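Local coordinates for accelerated cell death 11 (Arabidopsis thaliana, PDB 4NT1), which selectively transfers ceramide-1-phosphate and phytoceramide-1-phosphate between membranes and belongs to the glycolipid transfer protein family, at residues L109-I120 / M180-I191. Sequence-based numbering, arbitrary orientation.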
# COMPACT_ATOMS: atom_id res chain seq x y z
N LEU A 109 -0.54 0.13 -1.17
CA LEU A 109 -0.79 -1.20 -0.61
C LEU A 109 -0.50 -2.26 -1.65
O LEU A 109 0.03 -3.33 -1.33
CB LEU A 109 -2.24 -1.34 -0.16
CG LEU A 109 -2.70 -0.41 0.96
CD1 LEU A 109 -4.19 -0.59 1.22
CD2 LEU A 109 -1.87 -0.63 2.25
N ASP A 110 -0.87 -1.98 -2.89
CA ASP A 110 -0.66 -2.91 -4.00
C ASP A 110 0.84 -3.05 -4.28
O ASP A 110 1.33 -4.16 -4.45
CB ASP A 110 -1.43 -2.42 -5.24
CG ASP A 110 -1.67 -3.51 -6.27
OD1 ASP A 110 -1.52 -4.70 -5.94
OD2 ASP A 110 -2.02 -3.15 -7.43
N MET A 111 1.58 -1.94 -4.30
CA MET A 111 3.02 -2.05 -4.52
C MET A 111 3.70 -2.91 -3.45
O MET A 111 4.59 -3.71 -3.76
CB MET A 111 3.72 -0.68 -4.60
CG MET A 111 5.11 -0.77 -5.30
SD MET A 111 6.33 0.38 -4.65
CE MET A 111 6.94 -0.50 -3.20
N VAL A 112 3.30 -2.74 -2.20
CA VAL A 112 3.87 -3.53 -1.11
C VAL A 112 3.48 -5.00 -1.29
O VAL A 112 4.32 -5.89 -1.13
CB VAL A 112 3.48 -3.00 0.28
CG1 VAL A 112 4.02 -3.94 1.39
CG2 VAL A 112 4.02 -1.58 0.49
N LYS A 113 2.23 -5.25 -1.66
CA LYS A 113 1.81 -6.62 -1.94
C LYS A 113 2.69 -7.29 -2.99
O LYS A 113 3.13 -8.42 -2.81
CB LYS A 113 0.35 -6.68 -2.40
CG LYS A 113 -0.13 -8.12 -2.67
CD LYS A 113 -1.49 -8.18 -3.33
CE LYS A 113 -1.39 -7.99 -4.82
NZ LYS A 113 -2.25 -8.98 -5.53
N VAL A 114 2.94 -6.60 -4.11
CA VAL A 114 3.77 -7.17 -5.18
C VAL A 114 5.22 -7.29 -4.74
O VAL A 114 5.88 -8.29 -5.02
CB VAL A 114 3.71 -6.33 -6.47
CG1 VAL A 114 4.68 -6.88 -7.54
CG2 VAL A 114 2.28 -6.28 -7.00
N LEU A 115 5.71 -6.27 -4.05
CA LEU A 115 7.04 -6.34 -3.47
C LEU A 115 7.21 -7.63 -2.64
O LEU A 115 8.18 -8.38 -2.84
CB LEU A 115 7.31 -5.12 -2.59
CG LEU A 115 8.62 -5.21 -1.81
CD1 LEU A 115 9.79 -5.15 -2.79
CD2 LEU A 115 8.70 -4.06 -0.83
N PHE A 116 6.29 -7.87 -1.70
CA PHE A 116 6.33 -9.07 -0.87
C PHE A 116 6.24 -10.37 -1.69
O PHE A 116 7.00 -11.31 -1.46
CB PHE A 116 5.22 -9.03 0.20
CG PHE A 116 5.51 -8.10 1.35
CD1 PHE A 116 6.63 -7.28 1.34
CD2 PHE A 116 4.65 -8.03 2.43
CE1 PHE A 116 6.89 -6.41 2.41
CE2 PHE A 116 4.91 -7.18 3.50
CZ PHE A 116 6.03 -6.37 3.48
N GLU A 117 5.31 -10.42 -2.63
CA GLU A 117 5.19 -11.57 -3.51
C GLU A 117 6.53 -11.84 -4.20
O GLU A 117 6.97 -12.98 -4.34
CB GLU A 117 4.12 -11.33 -4.59
CG GLU A 117 2.68 -11.49 -4.10
CD GLU A 117 1.66 -10.99 -5.12
OE1 GLU A 117 2.02 -10.16 -5.98
OE2 GLU A 117 0.49 -11.43 -5.07
N GLN A 118 7.18 -10.78 -4.66
CA GLN A 118 8.41 -10.94 -5.43
C GLN A 118 9.60 -11.33 -4.55
O GLN A 118 10.47 -12.09 -4.98
CB GLN A 118 8.72 -9.70 -6.26
CG GLN A 118 7.71 -9.45 -7.38
CD GLN A 118 7.79 -10.52 -8.45
OE1 GLN A 118 8.87 -10.99 -8.79
NE2 GLN A 118 6.64 -10.92 -8.98
N ILE A 119 9.63 -10.80 -3.33
CA ILE A 119 10.64 -11.21 -2.37
C ILE A 119 10.50 -12.71 -2.09
O ILE A 119 11.48 -13.46 -2.15
CB ILE A 119 10.55 -10.41 -1.06
CG1 ILE A 119 11.00 -8.97 -1.30
CG2 ILE A 119 11.39 -11.06 0.02
CD1 ILE A 119 10.89 -8.07 -0.08
N ILE A 120 9.29 -13.15 -1.82
CA ILE A 120 9.05 -14.58 -1.58
C ILE A 120 9.46 -15.42 -2.79
O ILE A 120 10.15 -16.44 -2.65
CB ILE A 120 7.58 -14.84 -1.19
CG1 ILE A 120 7.28 -14.18 0.16
CG2 ILE A 120 7.31 -16.34 -1.10
CD1 ILE A 120 5.80 -13.95 0.44
N MET A 180 5.08 -11.86 5.56
CA MET A 180 4.93 -11.25 4.24
C MET A 180 3.81 -11.95 3.47
O MET A 180 2.93 -11.30 2.89
CB MET A 180 6.25 -11.33 3.44
CG MET A 180 7.29 -10.30 3.88
SD MET A 180 8.72 -10.32 2.78
CE MET A 180 9.74 -9.05 3.51
N GLN A 181 3.83 -13.28 3.48
CA GLN A 181 2.78 -14.03 2.80
C GLN A 181 1.41 -13.73 3.41
O GLN A 181 0.40 -13.72 2.72
CB GLN A 181 3.06 -15.53 2.87
CG GLN A 181 2.03 -16.35 2.11
CD GLN A 181 2.09 -16.09 0.62
OE1 GLN A 181 1.14 -15.58 0.03
NE2 GLN A 181 3.22 -16.43 0.01
N SER A 182 1.38 -13.49 4.72
CA SER A 182 0.12 -13.16 5.37
C SER A 182 -0.40 -11.83 4.82
O SER A 182 -1.56 -11.72 4.45
CB SER A 182 0.29 -13.04 6.88
OG SER A 182 -0.97 -12.80 7.49
N TYR A 183 0.48 -10.83 4.77
CA TYR A 183 0.10 -9.53 4.20
C TYR A 183 -0.38 -9.69 2.77
O TYR A 183 -1.36 -9.06 2.35
CB TYR A 183 1.26 -8.52 4.23
CG TYR A 183 0.87 -7.25 3.50
CD1 TYR A 183 0.11 -6.27 4.14
CD2 TYR A 183 1.22 -7.05 2.17
CE1 TYR A 183 -0.27 -5.12 3.47
CE2 TYR A 183 0.85 -5.90 1.50
CZ TYR A 183 0.10 -4.94 2.16
OH TYR A 183 -0.28 -3.79 1.49
N VAL A 184 0.32 -10.53 2.00
CA VAL A 184 -0.08 -10.75 0.62
C VAL A 184 -1.49 -11.33 0.56
O VAL A 184 -2.32 -10.88 -0.24
CB VAL A 184 0.89 -11.67 -0.12
CG1 VAL A 184 0.27 -12.12 -1.44
CG2 VAL A 184 2.22 -10.95 -0.35
N ASN A 185 -1.76 -12.32 1.41
CA ASN A 185 -3.08 -12.97 1.42
C ASN A 185 -4.21 -12.08 1.91
O ASN A 185 -5.35 -12.21 1.45
CB ASN A 185 -3.05 -14.24 2.26
CG ASN A 185 -2.16 -15.30 1.65
OD1 ASN A 185 -1.87 -15.26 0.46
ND2 ASN A 185 -1.74 -16.26 2.46
N SER A 186 -3.91 -11.19 2.85
CA SER A 186 -4.94 -10.31 3.39
C SER A 186 -5.17 -9.10 2.49
O SER A 186 -6.31 -8.69 2.27
CB SER A 186 -4.55 -9.85 4.80
OG SER A 186 -4.58 -10.93 5.71
N SER A 187 -4.08 -8.55 1.97
CA SER A 187 -4.18 -7.32 1.19
C SER A 187 -4.85 -7.55 -0.15
O SER A 187 -5.51 -6.66 -0.69
CB SER A 187 -2.80 -6.66 1.00
OG SER A 187 -1.96 -7.44 0.17
N ALA A 188 -4.72 -8.76 -0.70
CA ALA A 188 -5.27 -9.00 -2.03
C ALA A 188 -6.78 -8.76 -2.09
O ALA A 188 -7.24 -7.99 -2.93
CB ALA A 188 -4.89 -10.39 -2.56
N PRO A 189 -7.56 -9.40 -1.20
CA PRO A 189 -9.01 -9.14 -1.22
C PRO A 189 -9.36 -7.70 -0.86
O PRO A 189 -10.36 -7.18 -1.36
CB PRO A 189 -9.56 -10.10 -0.14
CG PRO A 189 -8.38 -10.51 0.68
CD PRO A 189 -7.18 -10.43 -0.21
N LEU A 190 -8.58 -7.07 0.02
CA LEU A 190 -8.79 -5.67 0.37
C LEU A 190 -8.62 -4.74 -0.83
O LEU A 190 -9.44 -3.84 -1.09
CB LEU A 190 -7.83 -5.26 1.50
CG LEU A 190 -7.84 -3.78 1.87
CD1 LEU A 190 -9.22 -3.41 2.37
CD2 LEU A 190 -6.75 -3.48 2.91
N ILE A 191 -7.54 -4.97 -1.57
CA ILE A 191 -7.24 -4.18 -2.76
C ILE A 191 -8.33 -4.37 -3.81
O ILE A 191 -8.75 -3.41 -4.46
CB ILE A 191 -5.86 -4.54 -3.31
CG1 ILE A 191 -4.78 -3.95 -2.40
CG2 ILE A 191 -5.70 -4.04 -4.76
CD1 ILE A 191 -3.44 -4.66 -2.50
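Tyr183 donates the one hydrogen bond between the two segments: its OH lies 2.9 Å from Leu109 O, at a C=O...O angle of 110°. Leu109 O accepts from two donors, Lys113 N of its own helix and this hydroxyl. With CG anti to the backbone N (chi1 174°), the ring drops as a knob among Leu109, Val112, Lys113 and Phe116. Ser187 CB lies over one face, its OG bonding Tyr183 O.

Phe116 carries the aromatic contacts. Met180 runs over one ring face, its CG 3.7 Å and SD 4.3 Å from the centroid, a CH-pi and a Met-aromatic contact together. Val112 CG1, from Phe116's own helix, lies over the opposite face. The Tyr183 ring meets that of Phe116 obliquely, centroids 5.4 Å apart.

Val184 CG2 meets Phe116 CB at 3.6 Å, while the Ile191 CD1 methyl rests against backbone at Asp110 CA (3.6 Å). Lys113 is a second knob, its methylenes among Val184, Ser187, Ala188 and Ile191.

The segment axes approach to 9.0 Å, N-to-C directions 138° apart, antiparallel but strongly inclined, within the all-helical GLTP fold. Helix 10-25 packs on Leu109, Phe116, Tyr183 and Leu190, with Phe18 edge-to-face to Tyr183; helix 34-51 covers Leu109 and Val112.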